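Protein (hemoglobin) (Mustelus griseus, PDB 1GCW) carries oxygen in the blood of the shark Mustelus griseus from the gills to the peripheral tissues, binding it at a heme iron. Local coordinates at residues Asp9-Thr14 with Gln117-Lys122; Asp19-Val24 with Ile56-Leu61; Gln26-Met31 with His94-Cys99. All coordinates share one frame; numbering follows the deposited sequence.

The three contacts join three pairs of helices of the all-helical globin fold. Contact 1, between helices 5-17 and 114-131, lies away from the ligand sites, with the Trp120 side chain about 11 Å from the heme, while contacts 2 and 3 both touch it. Contact 1 meets contact 2 directly, since Thr14 CG2 lies 3.6 Å from Met20 SD. Contacts 2 and 3 share helix 20-34, their centres about 12 Å apart. Contact 2 brings in helix 50-66, which also carries the distal His53, and contact 3 brings in helix 93-108. Val57 and Leu96 each have side chains about 4 Å from the bound carbon monoxide.

Contact 1: residues Asp9-Thr14 with Gln117-Lys122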
loop_
_atom_site.group_PDB
_atom_site.type_symbol
_atom_site.label_atom_id
_atom_site.label_comp_id
_atom_site.label_asym_id
_atom_site.label_seq_id
_atom_site.Cartn_x
_atom_site.Cartn_y
_atom_site.Cartn_z
ATOM N N ASP B 9 -30.172 -1.953 6.105
ATOM C CA ASP B 9 -31.083 -0.837 5.884
ATOM C C ASP B 9 -30.375 0.357 5.270
ATOM O O ASP B 9 -30.803 0.885 4.246
ATOM C CB ASP B 9 -31.717 -0.394 7.207
ATOM C CG ASP B 9 -32.808 -1.331 7.679
ATOM O OD1 ASP B 9 -33.467 -1.959 6.816
ATOM O OD2 ASP B 9 -33.002 -1.435 8.914
ATOM N N GLU B 10 -29.294 0.780 5.920
ATOM C CA GLU B 10 -28.514 1.930 5.486
ATOM C C GLU B 10 -28.073 1.879 4.028
ATOM O O GLU B 10 -28.198 2.867 3.303
ATOM C CB GLU B 10 -27.284 2.086 6.381
ATOM C CG GLU B 10 -26.351 3.208 5.961
ATOM C CD GLU B 10 -27.047 4.550 5.910
ATOM O OE1 GLU B 10 -28.187 4.665 6.410
ATOM O OE2 GLU B 10 -26.450 5.492 5.367
ATOM N N ILE B 11 -27.548 0.738 3.597
ATOM C CA ILE B 11 -27.091 0.611 2.219
ATOM C C ILE B 11 -28.260 0.646 1.231
ATOM O O ILE B 11 -28.327 1.526 0.364
ATOM C CB ILE B 11 -26.289 -0.701 2.006
ATOM C CG1 ILE B 11 -25.408 -0.987 3.226
ATOM C CG2 ILE B 11 -25.439 -0.595 0.739
ATOM C CD1 ILE B 11 -24.177 -0.102 3.334
ATOM N N SER B 12 -29.179 -0.307 1.377
ATOM C CA SER B 12 -30.348 -0.420 0.506
ATOM C C SER B 12 -31.206 0.838 0.463
ATOM O O SER B 12 -31.694 1.221 -0.596
ATOM C CB SER B 12 -31.205 -1.598 0.948
ATOM O OG SER B 12 -31.353 -1.589 2.354
ATOM N N LYS B 13 -31.397 1.470 1.616
ATOM C CA LYS B 13 -32.199 2.687 1.691
ATOM C C LYS B 13 -31.520 3.819 0.926
ATOM O O LYS B 13 -32.183 4.713 0.394
ATOM C CB LYS B 13 -32.396 3.092 3.157
ATOM C CG LYS B 13 -32.513 4.597 3.406
ATOM C CD LYS B 13 -32.052 4.968 4.817
ATOM C CE LYS B 13 -33.201 4.924 5.816
ATOM N NZ LYS B 13 -33.730 6.285 6.113
ATOM N N THR B 14 -30.192 3.776 0.875
ATOM C CA THR B 14 -29.422 4.804 0.186
ATOM C C THR B 14 -29.497 4.612 -1.326
ATOM O O THR B 14 -29.631 5.576 -2.082
ATOM C CB THR B 14 -27.935 4.784 0.632
ATOM O OG1 THR B 14 -27.822 5.344 1.949
ATOM C CG2 THR B 14 -27.070 5.600 -0.337
ATOM N N GLN B 117 -20.133 6.205 8.389
ATOM C CA GLN B 117 -18.982 6.045 7.509
ATOM C C GLN B 117 -18.471 4.621 7.642
ATOM O O GLN B 117 -18.093 3.992 6.665
ATOM C CB GLN B 117 -17.864 7.013 7.890
ATOM C CG GLN B 117 -16.482 6.468 7.582
ATOM C CD GLN B 117 -15.410 7.528 7.622
ATOM O OE1 GLN B 117 -14.337 7.359 7.047
ATOM N NE2 GLN B 117 -15.687 8.623 8.304
ATOM N N GLY B 118 -18.467 4.112 8.866
ATOM C CA GLY B 118 -17.999 2.760 9.091
ATOM C C GLY B 118 -18.843 1.721 8.389
ATOM O O GLY B 118 -18.342 0.658 8.025
ATOM N N ILE B 119 -20.127 2.014 8.199
ATOM C CA ILE B 119 -21.029 1.071 7.528
ATOM C C ILE B 119 -20.638 0.986 6.061
ATOM O O ILE B 119 -20.504 -0.097 5.495
ATOM C CB ILE B 119 -22.509 1.524 7.633
ATOM C CG1 ILE B 119 -23.046 1.233 9.038
ATOM C CG2 ILE B 119 -23.366 0.773 6.615
ATOM C CD1 ILE B 119 -24.337 1.973 9.361
ATOM N N TRP B 120 -20.446 2.150 5.456
ATOM C CA TRP B 120 -20.048 2.237 4.061
ATOM C C TRP B 120 -18.637 1.701 3.854
ATOM O O TRP B 120 -18.354 1.067 2.848
ATOM C CB TRP B 120 -20.145 3.683 3.614
ATOM C CG TRP B 120 -21.556 4.052 3.413
ATOM C CD1 TRP B 120 -22.361 4.745 4.273
ATOM C CD2 TRP B 120 -22.375 3.675 2.304
ATOM N NE1 TRP B 120 -23.637 4.819 3.766
ATOM C CE2 TRP B 120 -23.675 4.169 2.558
ATOM C CE3 TRP B 120 -22.139 2.962 1.119
ATOM C CZ2 TRP B 120 -24.736 3.976 1.668
ATOM C CZ3 TRP B 120 -23.195 2.767 0.232
ATOM C CH2 TRP B 120 -24.479 3.274 0.514
ATOM N N ASP B 121 -17.751 1.956 4.810
ATOM C CA ASP B 121 -16.385 1.460 4.710
ATOM C C ASP B 121 -16.441 -0.058 4.680
ATOM O O ASP B 121 -15.774 -0.699 3.876
ATOM C CB ASP B 121 -15.557 1.906 5.916
ATOM C CG ASP B 121 -14.094 1.541 5.782
ATOM O OD1 ASP B 121 -13.656 0.539 6.386
ATOM O OD2 ASP B 121 -13.381 2.265 5.063
ATOM N N LYS B 122 -17.249 -0.627 5.566
ATOM C CA LYS B 122 -17.398 -2.070 5.646
ATOM C C LYS B 122 -17.962 -2.624 4.344
ATOM O O LYS B 122 -17.543 -3.681 3.872
ATOM C CB LYS B 122 -18.327 -2.443 6.808
ATOM C CG LYS B 122 -18.740 -3.910 6.821
ATOM C CD LYS B 122 -19.161 -4.366 8.208
ATOM C CE LYS B 122 -19.777 -5.759 8.161
ATOM N NZ LYS B 122 -20.407 -6.132 9.455
#
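At the rim of the Trp120 indole, Thr14 turns its hydroxyl back on its own helix, and OG1 donates to Glu10 O at 2.8 Å. That carbonyl also receives a weak bond from the Thr14 backbone N, so one residue grips it twice. Thr14 CB lies in the indole plane at its edge, and CG2 sits 3.5 Å from Trp120 CZ2. Ile11 takes a face of the same ring. Its CD1 stands over the six-membered ring, 4.1 Å from the centroid and only 3° off the normal, a CH-pi contact. The same methyl is squeezed against Ile119 CG2 at 3.5 Å, a tight carbon pair. Glu10 works at the pyrrole edge. Its CG is anti to the backbone N (chi1 176°), and a bend at the next bond brings the carboxylate round to the indole N-H, its plane nearly perpendicular to the ring. The bond from Trp120 NE1 to Glu10 OE2 is weak, at 3.3 Å, and the place of that oxygen is not fully certain; its stronger partner is Arg108, by a salt bridge. Glu10 CG also rests 3.9 Å from Ile119 CG2, so the aliphatic part of the glutamate packs on the isoleucine. The helix segments cross at -82° with axes 10.4 Å apart, and Trp120 bridges much of that separation. This is the packing of globin helices A (5-17) and H (114-131), with Leu104 and Arg108 of helix 93-108 also touching the indole.

Contact 2: residues Asp19-Val24 with Ile56-Leu61; sequences DMKTVV and IVVGAL. With HEM (protoporphyrin IX containing Fe), chain G.
The ammonium end of Lys21 lies against a methyl group: NZ sits 3.3 Å from Val58 CG2. The lysine chain bends at three successive bonds and crosses the valine at about a right angle. Several of its torsions are far from staggered, and the residue is exposed, so the pose is probably loosely held. Val58 is the centre of the contact. With CG1 beside its backbone N (chi1 -59°), that methyl enters between Met20 and Val24, reaching 3.3 Å from Met20 O and 4.2 Å from Met20 CB, while CG2 is left for the lysine. Deeper in, Val24 CG1 meets Val57 CB at 4.2 Å. An alanine in place of Val58 would probably open a gap between Met20 and Val24 and leave the Lys21 chain without the methyl it lies on. The segments cross at 119°, globin helix B (20-34) over helix E (50-66). Helix E carries its contacts through to the heme: Ile56 CG2 is 3.7 Å from HEM CAA, Ala60 CB is 3.8 Å from HEM CMA, and Val57 touches the bound carbon monoxide. The chemistry is almost wholly apolar: between these two segments the helices meet through shape and apolar contact rather than polar bonds.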
loop_
_atom_site.group_PDB
_atom_site.type_symbol
_atom_site.label_atom_id
_atom_site.label_comp_id
_atom_site.label_asym_id
_atom_site.label_seq_id
_atom_site.Cartn_x
_atom_site.Cartn_y
_atom_site.Cartn_z
ATOM N N ASP B 19 -29.567 9.632 -5.208
ATOM C CA ASP B 19 -29.202 9.598 -6.619
ATOM C C ASP B 19 -27.758 9.119 -6.721
ATOM O O ASP B 19 -26.827 9.922 -6.802
ATOM C CB ASP B 19 -29.340 11.000 -7.224
ATOM C CG ASP B 19 -29.145 11.019 -8.731
ATOM O OD1 ASP B 19 -29.233 12.126 -9.310
ATOM O OD2 ASP B 19 -28.910 9.943 -9.332
ATOM N N MET B 20 -27.583 7.804 -6.713
ATOM C CA MET B 20 -26.261 7.205 -6.791
ATOM C C MET B 20 -25.597 7.351 -8.169
ATOM O O MET B 20 -24.371 7.270 -8.285
ATOM C CB MET B 20 -26.348 5.727 -6.397
ATOM C CG MET B 20 -26.802 5.475 -4.952
ATOM S SD MET B 20 -25.744 6.214 -3.658
ATOM C CE MET B 20 -24.142 5.537 -4.075
ATOM N N LYS B 21 -26.396 7.575 -9.209
ATOM C CA LYS B 21 -25.856 7.728 -10.557
ATOM C C LYS B 21 -24.965 8.951 -10.644
ATOM O O LYS B 21 -23.874 8.895 -11.207
ATOM C CB LYS B 21 -26.982 7.866 -11.578
ATOM C CG LYS B 21 -26.849 6.943 -12.771
ATOM C CD LYS B 21 -28.205 6.370 -13.178
ATOM C CE LYS B 21 -28.796 5.481 -12.084
ATOM N NZ LYS B 21 -28.563 4.033 -12.361
ATOM N N THR B 22 -25.432 10.062 -10.087
ATOM C CA THR B 22 -24.652 11.287 -10.129
ATOM C C THR B 22 -23.601 11.329 -9.027
ATOM O O THR B 22 -22.630 12.085 -9.111
ATOM C CB THR B 22 -25.554 12.528 -10.023
ATOM O OG1 THR B 22 -25.782 12.836 -8.648
ATOM C CG2 THR B 22 -26.882 12.278 -10.721
ATOM N N VAL B 23 -23.795 10.524 -7.989
ATOM C CA VAL B 23 -22.823 10.472 -6.904
ATOM C C VAL B 23 -21.591 9.779 -7.475
ATOM O O VAL B 23 -20.472 10.277 -7.353
ATOM C CB VAL B 23 -23.353 9.665 -5.692
ATOM C CG1 VAL B 23 -22.199 8.995 -4.958
ATOM C CG2 VAL B 23 -24.104 10.583 -4.747
ATOM N N VAL B 24 -21.817 8.636 -8.117
ATOM C CA VAL B 24 -20.743 7.854 -8.716
ATOM C C VAL B 24 -20.083 8.608 -9.860
ATOM O O VAL B 24 -18.869 8.525 -10.062
ATOM C CB VAL B 24 -21.275 6.511 -9.242
ATOM C CG1 VAL B 24 -20.263 5.877 -10.172
ATOM C CG2 VAL B 24 -21.570 5.582 -8.073
ATOM N N ILE B 56 -23.440 2.077 -15.139
ATOM C CA ILE B 56 -22.984 0.693 -15.164
ATOM C C ILE B 56 -22.511 0.251 -13.784
ATOM O O ILE B 56 -22.925 -0.800 -13.276
ATOM C CB ILE B 56 -21.814 0.508 -16.146
ATOM C CG1 ILE B 56 -22.240 0.920 -17.556
ATOM C CG2 ILE B 56 -21.356 -0.939 -16.130
ATOM C CD1 ILE B 56 -23.273 0.006 -18.169
ATOM N N VAL B 57 -21.635 1.063 -13.194
ATOM C CA VAL B 57 -21.068 0.788 -11.877
ATOM C C VAL B 57 -22.154 0.739 -10.814
ATOM O O VAL B 57 -22.266 -0.251 -10.088
ATOM C CB VAL B 57 -20.017 1.858 -11.486
ATOM C CG1 VAL B 57 -19.369 1.488 -10.154
ATOM C CG2 VAL B 57 -18.960 1.977 -12.585
ATOM N N VAL B 58 -22.952 1.802 -10.720
ATOM C CA VAL B 58 -24.026 1.827 -9.733
ATOM C C VAL B 58 -24.918 0.618 -9.979
ATOM O O VAL B 58 -25.536 0.085 -9.061
ATOM C CB VAL B 58 -24.883 3.096 -9.842
ATOM C CG1 VAL B 58 -24.032 4.314 -9.644
ATOM C CG2 VAL B 58 -25.556 3.145 -11.187
ATOM N N GLY B 59 -24.981 0.185 -11.229
ATOM C CA GLY B 59 -25.794 -0.965 -11.547
ATOM C C GLY B 59 -25.218 -2.191 -10.884
ATOM O O GLY B 59 -25.953 -3.017 -10.350
ATOM N N ALA B 60 -23.893 -2.308 -10.907
ATOM C CA ALA B 60 -23.222 -3.461 -10.313
ATOM C C ALA B 60 -23.289 -3.424 -8.794
ATOM O O ALA B 60 -23.471 -4.454 -8.149
ATOM C CB ALA B 60 -21.768 -3.511 -10.767
ATOM N N LEU B 61 -23.138 -2.234 -8.227
ATOM C CA LEU B 61 -23.188 -2.073 -6.783
ATOM C C LEU B 61 -24.600 -2.370 -6.291
ATOM O O LEU B 61 -24.802 -2.835 -5.167
ATOM C CB LEU B 61 -22.793 -0.646 -6.408
ATOM C CG LEU B 61 -21.312 -0.320 -6.601
ATOM C CD1 LEU B 61 -21.115 1.194 -6.668
ATOM C CD2 LEU B 61 -20.517 -0.932 -5.457
HETATM C CHA HEM G . -15.595 -1.303 -16.266
HETATM C CHB HEM G . -17.437 -1.948 -11.803
HETATM C CHC HEM G . -13.254 -0.247 -9.903
HETATM C CHD HEM G . -11.427 0.361 -14.352
HETATM C C1A HEM G . -16.433 -1.689 -15.209
HETATM C C2A HEM G . -17.679 -2.410 -15.377
HETATM C C3A HEM G . -18.192 -2.562 -14.129
HETATM C C4A HEM G . -17.288 -1.930 -13.193
HETATM C CMA HEM G . -19.443 -3.356 -13.762
HETATM C CAA HEM G . -18.252 -2.957 -16.705
HETATM C CBA HEM G . -18.364 -4.481 -16.790
HETATM C CGA HEM G . -18.284 -5.015 -18.212
HETATM O O1A HEM G . -17.919 -4.249 -19.134
HETATM O O2A HEM G . -18.586 -6.214 -18.406
HETATM C C1B HEM G . -16.462 -1.476 -10.913
HETATM C C2B HEM G . -16.637 -1.455 -9.473
HETATM C C3B HEM G . -15.491 -0.940 -8.946
HETATM C C4B HEM G . -14.570 -0.720 -10.057
HETATM C CMB HEM G . -17.850 -1.964 -8.678
HETATM C CAB HEM G . -15.300 -0.581 -7.619
HETATM C CBB HEM G . -14.620 -1.459 -6.776
HETATM C C1C HEM G . -12.409 0.114 -10.964
HETATM C C2C HEM G . -11.146 0.801 -10.819
HETATM C C3C HEM G . -10.639 0.945 -12.055
HETATM C C4C HEM G . -11.600 0.392 -12.972
HETATM C CMC HEM G . -10.494 1.310 -9.534
HETATM C CAC HEM G . -9.402 1.484 -12.395
HETATM C CBC HEM G . -9.000 2.796 -12.099
HETATM C C1D HEM G . -12.429 -0.004 -15.236
HETATM C C2D HEM G . -12.341 0.207 -16.673
HETATM C C3D HEM G . -13.560 -0.079 -17.182
HETATM C C4D HEM G . -14.371 -0.617 -16.097
HETATM C CMD HEM G . -11.155 0.743 -17.470
HETATM C CAD HEM G . -14.063 0.397 -18.531
HETATM C CBD HEM G . -14.256 -0.683 -19.569
HETATM C CGD HEM G . -14.569 -0.110 -20.935
HETATM O O1D HEM G . -15.168 0.990 -20.999
HETATM O O2D HEM G . -14.212 -0.761 -21.942
HETATM N NA HEM G . -16.164 -1.442 -13.861
HETATM N NB HEM G . -15.201 -0.987 -11.267
HETATM N NC HEM G . -12.726 -0.065 -12.305
HETATM N ND HEM G . -13.707 -0.450 -14.872
HETATM FE FE HEM G . -14.477 -0.698 -13.071
#

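Contact 3: residues Gln26-Met31 with His94-Cys99; sequences QALDRM and HLLTDC. With HEM (protoporphyrin IX containing Fe), chain G.
Leu95 meets Met31 through its CB, which lies 3.6 Å from Met31 CE. The same methyl then presses on Leu96, 3.4 Å from its CA, closer than carbons usually pack. Met31 gets there by extending from helix 20-34 with CG anti to its backbone N (chi1 -175°) and bending at the thioether, which swings CE onto Leu95 and Leu96. Leu96 crosses it at about a right angle and turns CD2 to the porphyrin, 3.9 Å from HEM CHC, while its CD1 lies 4.3 Å from Leu28 CG. Thr97 points away from helix 20-34, its CG2 near the heme vinyl atom CBB. Asp98 turns back to His94: ND1 donates to Asp98 OD2 at 2.9 Å, in the plane of the imidazole but from above that of the carboxylate. Cys99 closes the approach, where the backbones come nearest, at Ala27. Its SG is 3.8 Å from Met31 CB and also touches CG of Arg30, whose buried guanidinium makes a salt bridge to Glu103 of the same chain and hydrogen bonds to Phe116 O and His121 ND1 of a neighbouring subunit. The helices, B and G of the globin fold, cross at 124°. Met31 CE also reaches HEM CMC at 3.6 Å, which makes the interface continuous with the heme pocket. Alkyl groups and sulfurs build it, so it is water-averse and polarisable.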
loop_
_atom_site.group_PDB
_atom_site.type_symbol
_atom_site.label_atom_id
_atom_site.label_comp_id
_atom_site.label_asym_id
_atom_site.label_seq_id
_atom_site.Cartn_x
_atom_site.Cartn_y
_atom_site.Cartn_z
ATOM N N GLN B 26 -19.738 11.863 -10.174
ATOM C CA GLN B 26 -18.858 12.826 -9.541
ATOM C C GLN B 26 -17.650 12.154 -8.900
ATOM O O GLN B 26 -16.580 12.751 -8.820
ATOM C CB GLN B 26 -19.629 13.614 -8.484
ATOM C CG GLN B 26 -20.273 14.873 -9.026
ATOM C CD GLN B 26 -21.569 15.205 -8.324
ATOM O OE1 GLN B 26 -22.170 14.348 -7.673
ATOM N NE2 GLN B 26 -22.008 16.457 -8.447
ATOM N N ALA B 27 -17.823 10.917 -8.441
ATOM C CA ALA B 27 -16.731 10.178 -7.806
ATOM C C ALA B 27 -15.678 9.786 -8.843
ATOM O O ALA B 27 -14.477 9.845 -8.567
ATOM C CB ALA B 27 -17.269 8.927 -7.091
ATOM N N LEU B 28 -16.129 9.391 -10.032
ATOM C CA LEU B 28 -15.208 9.011 -11.093
ATOM C C LEU B 28 -14.415 10.239 -11.501
ATOM O O LEU B 28 -13.216 10.155 -11.761
ATOM C CB LEU B 28 -15.972 8.485 -12.298
ATOM C CG LEU B 28 -16.332 7.014 -12.230
ATOM C CD1 LEU B 28 -17.594 6.764 -13.026
ATOM C CD2 LEU B 28 -15.181 6.199 -12.765
ATOM N N ASP B 29 -15.094 11.383 -11.548
ATOM C CA ASP B 29 -14.464 12.645 -11.922
ATOM C C ASP B 29 -13.403 13.024 -10.891
ATOM O O ASP B 29 -12.290 13.422 -11.243
ATOM C CB ASP B 29 -15.518 13.761 -12.006
ATOM C CG ASP B 29 -16.035 13.992 -13.431
ATOM O OD1 ASP B 29 -15.758 13.163 -14.328
ATOM O OD2 ASP B 29 -16.729 15.014 -13.650
ATOM N N ARG B 30 -13.763 12.910 -9.616
ATOM C CA ARG B 30 -12.861 13.234 -8.517
ATOM C C ARG B 30 -11.621 12.359 -8.607
ATOM O O ARG B 30 -10.497 12.843 -8.545
ATOM C CB ARG B 30 -13.562 12.983 -7.180
ATOM C CG ARG B 30 -12.819 13.516 -5.967
ATOM C CD ARG B 30 -13.647 13.354 -4.705
ATOM N NE ARG B 30 -14.747 14.308 -4.674
ATOM C CZ ARG B 30 -14.634 15.561 -4.255
ATOM N NH1 ARG B 30 -13.457 16.019 -3.823
ATOM N NH2 ARG B 30 -15.698 16.360 -4.271
ATOM N N MET B 31 -11.846 11.060 -8.752
ATOM C CA MET B 31 -10.765 10.094 -8.842
ATOM C C MET B 31 -9.771 10.425 -9.953
ATOM O O MET B 31 -8.558 10.421 -9.735
ATOM C CB MET B 31 -11.345 8.702 -9.071
ATOM C CG MET B 31 -10.322 7.581 -9.063
ATOM S SD MET B 31 -10.967 6.169 -9.935
ATOM C CE MET B 31 -10.494 4.895 -8.924
ATOM N N HIS B 94 -9.710 0.622 -4.167
ATOM C CA HIS B 94 -10.176 1.474 -3.077
ATOM C C HIS B 94 -10.161 2.949 -3.471
ATOM O O HIS B 94 -10.781 3.777 -2.806
ATOM C CB HIS B 94 -9.309 1.262 -1.823
ATOM C CG HIS B 94 -7.988 1.973 -1.866
ATOM N ND1 HIS B 94 -7.831 3.282 -1.461
ATOM C CD2 HIS B 94 -6.766 1.560 -2.280
ATOM C CE1 HIS B 94 -6.571 3.644 -1.624
ATOM N NE2 HIS B 94 -5.904 2.619 -2.120
ATOM N N LEU B 95 -9.464 3.286 -4.551
ATOM C CA LEU B 95 -9.402 4.678 -4.951
ATOM C C LEU B 95 -10.769 5.183 -5.402
ATOM O O LEU B 95 -11.121 6.335 -5.149
ATOM C CB LEU B 95 -8.373 4.870 -6.069
ATOM C CG LEU B 95 -6.918 4.437 -5.837
ATOM C CD1 LEU B 95 -6.145 4.671 -7.128
ATOM C CD2 LEU B 95 -6.279 5.228 -4.699
ATOM N N LEU B 96 -11.546 4.326 -6.062
ATOM C CA LEU B 96 -12.878 4.731 -6.533
ATOM C C LEU B 96 -13.871 4.797 -5.377
ATOM O O LEU B 96 -14.523 5.823 -5.162
ATOM C CB LEU B 96 -13.409 3.759 -7.599
ATOM C CG LEU B 96 -14.855 3.978 -8.081
ATOM C CD1 LEU B 96 -15.078 5.430 -8.467
ATOM C CD2 LEU B 96 -15.143 3.086 -9.276
ATOM N N THR B 97 -13.978 3.698 -4.641
ATOM C CA THR B 97 -14.888 3.614 -3.507
ATOM C C THR B 97 -14.582 4.706 -2.481
ATOM O O THR B 97 -15.490 5.283 -1.881
ATOM C CB THR B 97 -14.792 2.232 -2.871
ATOM O OG1 THR B 97 -13.419 1.931 -2.598
ATOM C CG2 THR B 97 -15.336 1.179 -3.832
ATOM N N ASP B 98 -13.299 4.996 -2.293
ATOM C CA ASP B 98 -12.890 6.045 -1.370
ATOM C C ASP B 98 -13.491 7.347 -1.867
ATOM O O ASP B 98 -13.936 8.174 -1.077
ATOM C CB ASP B 98 -11.367 6.191 -1.343
ATOM C CG ASP B 98 -10.711 5.271 -0.342
ATOM O OD1 ASP B 98 -11.432 4.498 0.319
ATOM O OD2 ASP B 98 -9.469 5.319 -0.217
ATOM N N CYS B 99 -13.495 7.529 -3.185
ATOM C CA CYS B 99 -14.045 8.742 -3.786
ATOM C C CYS B 99 -15.576 8.770 -3.718
ATOM O O CYS B 99 -16.187 9.839 -3.652
ATOM C CB CYS B 99 -13.569 8.873 -5.231
ATOM S SG CYS B 99 -11.888 9.550 -5.358
HETATM C CHA HEM G . -15.595 -1.303 -16.266
HETATM C CHB HEM G . -17.437 -1.948 -11.803
HETATM C CHC HEM G . -13.254 -0.247 -9.903
HETATM C CHD HEM G . -11.427 0.361 -14.352
HETATM C C1A HEM G . -16.433 -1.689 -15.209
HETATM C C2A HEM G . -17.679 -2.410 -15.377
HETATM C C3A HEM G . -18.192 -2.562 -14.129
HETATM C C4A HEM G . -17.288 -1.930 -13.193
HETATM C CMA HEM G . -19.443 -3.356 -13.762
HETATM C CAA HEM G . -18.252 -2.957 -16.705
HETATM C CBA HEM G . -18.364 -4.481 -16.790
HETATM C CGA HEM G . -18.284 -5.015 -18.212
HETATM O O1A HEM G . -17.919 -4.249 -19.134
HETATM O O2A HEM G . -18.586 -6.214 -18.406
HETATM C C1B HEM G . -16.462 -1.476 -10.913
HETATM C C2B HEM G . -16.637 -1.455 -9.473
HETATM C C3B HEM G . -15.491 -0.940 -8.946
HETATM C C4B HEM G . -14.570 -0.720 -10.057
HETATM C CMB HEM G . -17.850 -1.964 -8.678
HETATM C CAB HEM G . -15.300 -0.581 -7.619
HETATM C CBB HEM G . -14.620 -1.459 -6.776
HETATM C C1C HEM G . -12.409 0.114 -10.964
HETATM C C2C HEM G . -11.146 0.801 -10.819
HETATM C C3C HEM G . -10.639 0.945 -12.055
HETATM C C4C HEM G . -11.600 0.392 -12.972
HETATM C CMC HEM G . -10.494 1.310 -9.534
HETATM C CAC HEM G . -9.402 1.484 -12.395
HETATM C CBC HEM G . -9.000 2.796 -12.099
HETATM C C1D HEM G . -12.429 -0.004 -15.236
HETATM C C2D HEM G . -12.341 0.207 -16.673
HETATM C C3D HEM G . -13.560 -0.079 -17.182
HETATM C C4D HEM G . -14.371 -0.617 -16.097
HETATM C CMD HEM G . -11.155 0.743 -17.470
HETATM C CAD HEM G . -14.063 0.397 -18.531
HETATM C CBD HEM G . -14.256 -0.683 -19.569
HETATM C CGD HEM G . -14.569 -0.110 -20.935
HETATM O O1D HEM G . -15.168 0.990 -20.999
HETATM O O2D HEM G . -14.212 -0.761 -21.942
HETATM N NA HEM G . -16.164 -1.442 -13.861
HETATM N NB HEM G . -15.201 -0.987 -11.267
HETATM N NC HEM G . -12.726 -0.065 -12.305
HETATM N ND HEM G . -13.707 -0.450 -14.872
HETATM FE FE HEM G . -14.477 -0.698 -13.071
#